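Ribokinase (PDB 1VM7) probably phosphorylates D-ribose at O-5 with ATP and a divalent cation, yielding D-ribose 5-phosphate for nucleotide and amino acid synthesis or the pentose phosphate pathway. Local coordinates at residues 206-211 against 225-230; 167-172 against 191-196. All blocks are in the same frame, centred on the assembly; numbering follows the deposited sequence.

Contact 1 of 2, residues 206-211 against 225-230; sequences LTVEKA and VKLGDK
Val208 sets one methyl into the isopropyl group of Val225, and that small apolar joint ties the first turn of helix 208-217 to the end of strand 222-226. It belongs to a beta-alpha-beta crossover of the Rossmann-like ribokinase fold: the chain leaves strand 186-187, runs through helices 191-202 and 208-217, and returns as the neighbouring parallel strand. Val208 CG1 lies 3.7 Å from Val225 CG1 and 3.8 Å from Val225 CG2, so it rests against both branches rather than meeting one end-on. With Val208 CG1 anti to the backbone N (chi1 161°), this is the branch that touches Val225 and Leu227. Leu227 adds a looser touch from its CD2 atom, 4.4 Å from Val208 CG1. Ile194 of helix 191-202 and Leu233 of the antiparallel strand 232-236 pack on both valines and widen this apolar patch.

The predicted ATP-binding residues begin with Lys226 at the end of the strand and continue through the loop beyond it to Gly231. There Lys230 N donates to Leu227 O at 3.2 Å, closing the turn, and Gly228 takes a positive phi of 67°, a conformation that favours glycine. On the helix side, Thr207 occupies the N-cap and fixes the start of the turn that carries Val208. Its OG1 accepts from Lys210 N at 2.9 Å, with an N-H...O angle of 162°.

Contact 2 of 2, residues 167-172 against 191-196; sequences IFDPAP and EKEIEA
The Glu193 carboxylate lies with one face under the carbonyl oxygen of Pro170, which sits almost straight above the carboxylate carbon, Pro170 O to Glu193 CD being 3.4 Å. Ala171 comes in toward the same face but from the OE2 end, its CB 3.1 Å from Glu193 OE2, a tight fit. Pro170 CG lies over the other oxygen on that same face, 4.0 Å from Glu193 OE1. On the strand side, the Phe168 ring takes Pro170 CA on one face, toward the rim. Glu193 spans the gap because its chain is extended beyond CG (chi2 161°). Pro170 is the centre of an inverse gamma turn, which bends the chain as it leaves strand 165-168.

A water joins the two acids, donating to Asp169 OD1 and to Glu193 OE1, each at 2.6 Å. Asp169 OD1 also accepts from Thr188 OG1 and forms a salt bridge with Lys226. At the helix start, Asn190 OD1 accepts from Glu193 N; Asn190 and Glu193 fit the NXXE motif of PfkB kinases. With the two carboxylate oxygens 4.3 Å apart, the water's two donated bonds and the nearby Lys226 would ease their mutual repulsion, consistent with a polar site beside the predicted ATP pocket.

Overall arrangement
Both contacts are buried and sit on the large mixed sheet, where parallel strands end and loops begin. Contact 2 lies deeper, about 11 Å from the chain centre against about 18 Å for contact 1, and the two centres are about 11 Å apart. Their chemistry follows their place: contact 1 is purely apolar, between helix and strand, whereas contact 2 is a polar, water-bridged meeting of a strand's exit with a helix start. Ile194, on the helix of contact 2, packs on Val208, Ala211 and Val225 of contact 1, so helix 191-202 serves both. Lys226, next to Val225 in the chain, carries the polar link between the two contacts.

Contact 1 of 2, residues 206-211 against 225-230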
# COMPACT_ATOMS: atom_id res chain seq x y z
N LEU A 206 -25.73 22.76 18.67
CA LEU A 206 -26.99 23.37 18.29
C LEU A 206 -26.96 23.68 16.80
O LEU A 206 -27.63 23.02 16.00
CB LEU A 206 -27.22 24.66 19.08
CG LEU A 206 -27.37 24.55 20.60
CD1 LEU A 206 -27.57 25.95 21.20
CD2 LEU A 206 -28.52 23.60 20.99
N THR A 207 -26.15 24.66 16.44
CA THR A 207 -26.04 25.14 15.08
C THR A 207 -24.61 25.47 14.82
O THR A 207 -23.79 25.56 15.74
CB THR A 207 -26.86 26.44 14.87
OG1 THR A 207 -26.17 27.55 15.46
CG2 THR A 207 -28.23 26.33 15.47
N VAL A 208 -24.33 25.67 13.54
CA VAL A 208 -23.02 26.03 13.10
C VAL A 208 -22.65 27.44 13.58
O VAL A 208 -21.53 27.67 14.03
CB VAL A 208 -22.98 25.89 11.60
CG1 VAL A 208 -21.84 26.68 11.03
CG2 VAL A 208 -22.88 24.41 11.23
N GLU A 209 -23.59 28.37 13.49
CA GLU A 209 -23.37 29.75 13.91
C GLU A 209 -23.10 29.84 15.41
O GLU A 209 -22.23 30.60 15.84
CB GLU A 209 -24.59 30.61 13.57
CG GLU A 209 -24.95 30.64 12.06
CD GLU A 209 -26.02 29.63 11.69
OE1 GLU A 209 -25.75 28.41 11.77
OE2 GLU A 209 -27.15 30.07 11.35
N LYS A 210 -23.86 29.08 16.20
CA LYS A 210 -23.71 29.10 17.66
C LYS A 210 -22.38 28.52 18.11
O LYS A 210 -21.82 29.00 19.09
CB LYS A 210 -24.85 28.35 18.35
CG LYS A 210 -24.91 28.52 19.85
CD LYS A 210 -25.67 29.80 20.26
CE LYS A 210 -24.71 31.00 20.29
NZ LYS A 210 -25.49 32.13 20.84
N ALA A 211 -21.91 27.49 17.41
CA ALA A 211 -20.63 26.86 17.72
C ALA A 211 -19.48 27.82 17.40
O ALA A 211 -18.52 27.98 18.19
CB ALA A 211 -20.45 25.58 16.90
N VAL A 225 -16.45 28.63 8.55
CA VAL A 225 -17.02 27.30 8.43
C VAL A 225 -17.23 26.97 6.95
O VAL A 225 -18.01 27.62 6.28
CB VAL A 225 -18.35 27.15 9.19
CG1 VAL A 225 -18.75 25.68 9.26
CG2 VAL A 225 -18.24 27.76 10.61
N LYS A 226 -16.52 25.96 6.46
CA LYS A 226 -16.66 25.53 5.07
C LYS A 226 -17.89 24.67 4.95
O LYS A 226 -17.93 23.59 5.53
CB LYS A 226 -15.43 24.75 4.63
CG LYS A 226 -14.09 25.44 4.97
CD LYS A 226 -12.91 24.59 4.48
CE LYS A 226 -11.83 24.39 5.57
NZ LYS A 226 -10.75 23.46 5.11
N LEU A 227 -18.89 25.12 4.19
CA LEU A 227 -20.17 24.37 4.09
C LEU A 227 -20.42 23.64 2.77
O LEU A 227 -21.55 23.27 2.50
CB LEU A 227 -21.37 25.28 4.38
CG LEU A 227 -21.33 26.19 5.61
CD1 LEU A 227 -22.56 27.10 5.63
CD2 LEU A 227 -21.23 25.36 6.87
N GLY A 228 -19.39 23.41 1.96
CA GLY A 228 -19.58 22.69 0.69
C GLY A 228 -20.39 23.51 -0.29
O GLY A 228 -20.00 24.63 -0.63
N ASP A 229 -21.53 22.95 -0.72
CA ASP A 229 -22.47 23.61 -1.65
C ASP A 229 -23.01 24.91 -1.08
O ASP A 229 -23.40 25.83 -1.82
CB ASP A 229 -23.71 22.73 -1.88
CG ASP A 229 -23.37 21.32 -2.23
OD1 ASP A 229 -22.16 21.02 -2.34
OD2 ASP A 229 -24.31 20.50 -2.37
N LYS A 230 -23.12 24.93 0.24
CA LYS A 230 -23.83 26.00 0.91
C LYS A 230 -22.91 27.19 1.09
O LYS A 230 -23.37 28.27 1.47
CB LYS A 230 -24.38 25.51 2.26
CG LYS A 230 -25.59 24.57 2.14

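Contact 2 of 2, residues 167-172 against 191-196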
# COMPACT_ATOMS: atom_id res chain seq x y z
N ILE A 167 -3.72 30.19 11.23
CA ILE A 167 -4.86 29.54 10.61
C ILE A 167 -4.77 28.05 10.95
O ILE A 167 -3.79 27.40 10.61
CB ILE A 167 -4.82 29.69 9.08
CG1 ILE A 167 -4.86 31.18 8.70
CG2 ILE A 167 -5.98 28.91 8.46
CD1 ILE A 167 -4.41 31.52 7.27
N PHE A 168 -5.80 27.53 11.64
CA PHE A 168 -5.84 26.12 12.07
C PHE A 168 -7.06 25.41 11.45
O PHE A 168 -8.20 25.77 11.67
CB PHE A 168 -5.86 26.03 13.59
CG PHE A 168 -6.06 24.64 14.12
CD1 PHE A 168 -5.23 23.62 13.75
CD2 PHE A 168 -7.10 24.37 15.00
CE1 PHE A 168 -5.42 22.35 14.24
CE2 PHE A 168 -7.30 23.11 15.50
CZ PHE A 168 -6.47 22.09 15.12
N ASP A 169 -6.76 24.41 10.63
CA ASP A 169 -7.76 23.57 10.00
C ASP A 169 -7.91 22.34 10.90
O ASP A 169 -7.00 21.49 11.01
CB ASP A 169 -7.27 23.21 8.61
CG ASP A 169 -8.34 22.62 7.72
OD1 ASP A 169 -9.55 22.85 8.02
OD2 ASP A 169 -7.94 21.98 6.69
N PRO A 170 -9.03 22.24 11.61
CA PRO A 170 -9.15 21.20 12.63
C PRO A 170 -9.49 19.85 11.98
O PRO A 170 -10.54 19.27 12.24
CB PRO A 170 -10.26 21.74 13.53
CG PRO A 170 -11.18 22.48 12.54
CD PRO A 170 -10.26 23.06 11.51
N ALA A 171 -8.58 19.34 11.15
CA ALA A 171 -8.86 18.18 10.31
C ALA A 171 -7.76 17.12 10.49
O ALA A 171 -6.59 17.39 10.24
CB ALA A 171 -8.94 18.64 8.88
N PRO A 172 -8.10 15.92 10.99
CA PRO A 172 -9.38 15.55 11.60
C PRO A 172 -9.61 16.29 12.90
O PRO A 172 -8.67 16.78 13.51
CB PRO A 172 -9.21 14.06 11.93
CG PRO A 172 -7.72 13.85 12.00
CD PRO A 172 -7.17 14.78 10.97
N GLU A 191 -18.30 21.22 8.05
CA GLU A 191 -19.54 21.08 8.80
C GLU A 191 -19.51 19.90 9.78
O GLU A 191 -19.96 20.01 10.92
CB GLU A 191 -20.72 20.97 7.86
CG GLU A 191 -22.04 20.95 8.60
CD GLU A 191 -23.19 21.45 7.76
OE1 GLU A 191 -23.05 21.51 6.52
OE2 GLU A 191 -24.22 21.79 8.37
N LYS A 192 -18.94 18.78 9.34
CA LYS A 192 -18.77 17.62 10.23
C LYS A 192 -17.79 17.94 11.35
O LYS A 192 -18.00 17.54 12.49
CB LYS A 192 -18.27 16.38 9.46
CG LYS A 192 -19.36 15.78 8.54
CD LYS A 192 -19.38 14.25 8.53
CE LYS A 192 -20.61 13.72 7.78
NZ LYS A 192 -21.16 12.46 8.41
N GLU A 193 -16.72 18.67 11.04
CA GLU A 193 -15.78 19.05 12.07
C GLU A 193 -16.35 19.99 13.12
O GLU A 193 -16.15 19.78 14.32
CB GLU A 193 -14.54 19.64 11.46
CG GLU A 193 -13.74 18.58 10.70
CD GLU A 193 -12.77 19.17 9.71
OE1 GLU A 193 -12.81 20.39 9.50
OE2 GLU A 193 -11.98 18.39 9.15
N ILE A 194 -17.08 21.02 12.71
CA ILE A 194 -17.57 21.96 13.68
C ILE A 194 -18.56 21.25 14.64
O ILE A 194 -18.61 21.58 15.83
CB ILE A 194 -18.13 23.27 13.06
CG1 ILE A 194 -18.12 24.37 14.15
CG2 ILE A 194 -19.51 23.07 12.48
CD1 ILE A 194 -18.41 25.79 13.67
N GLU A 195 -19.29 20.27 14.12
CA GLU A 195 -20.19 19.44 14.90
C GLU A 195 -19.43 18.69 15.98
O GLU A 195 -19.79 18.75 17.18
CB GLU A 195 -20.92 18.44 14.01
CG GLU A 195 -22.17 19.00 13.35
CD GLU A 195 -22.91 17.99 12.47
OE1 GLU A 195 -23.69 17.16 13.03
OE2 GLU A 195 -22.72 18.04 11.22
N ALA A 196 -18.43 17.93 15.54
CA ALA A 196 -17.62 17.14 16.45
C ALA A 196 -16.98 18.06 17.51
O ALA A 196 -17.07 17.81 18.71
CB ALA A 196 -16.58 16.40 15.71
O HOH W 1 -11.42 21.10 7.44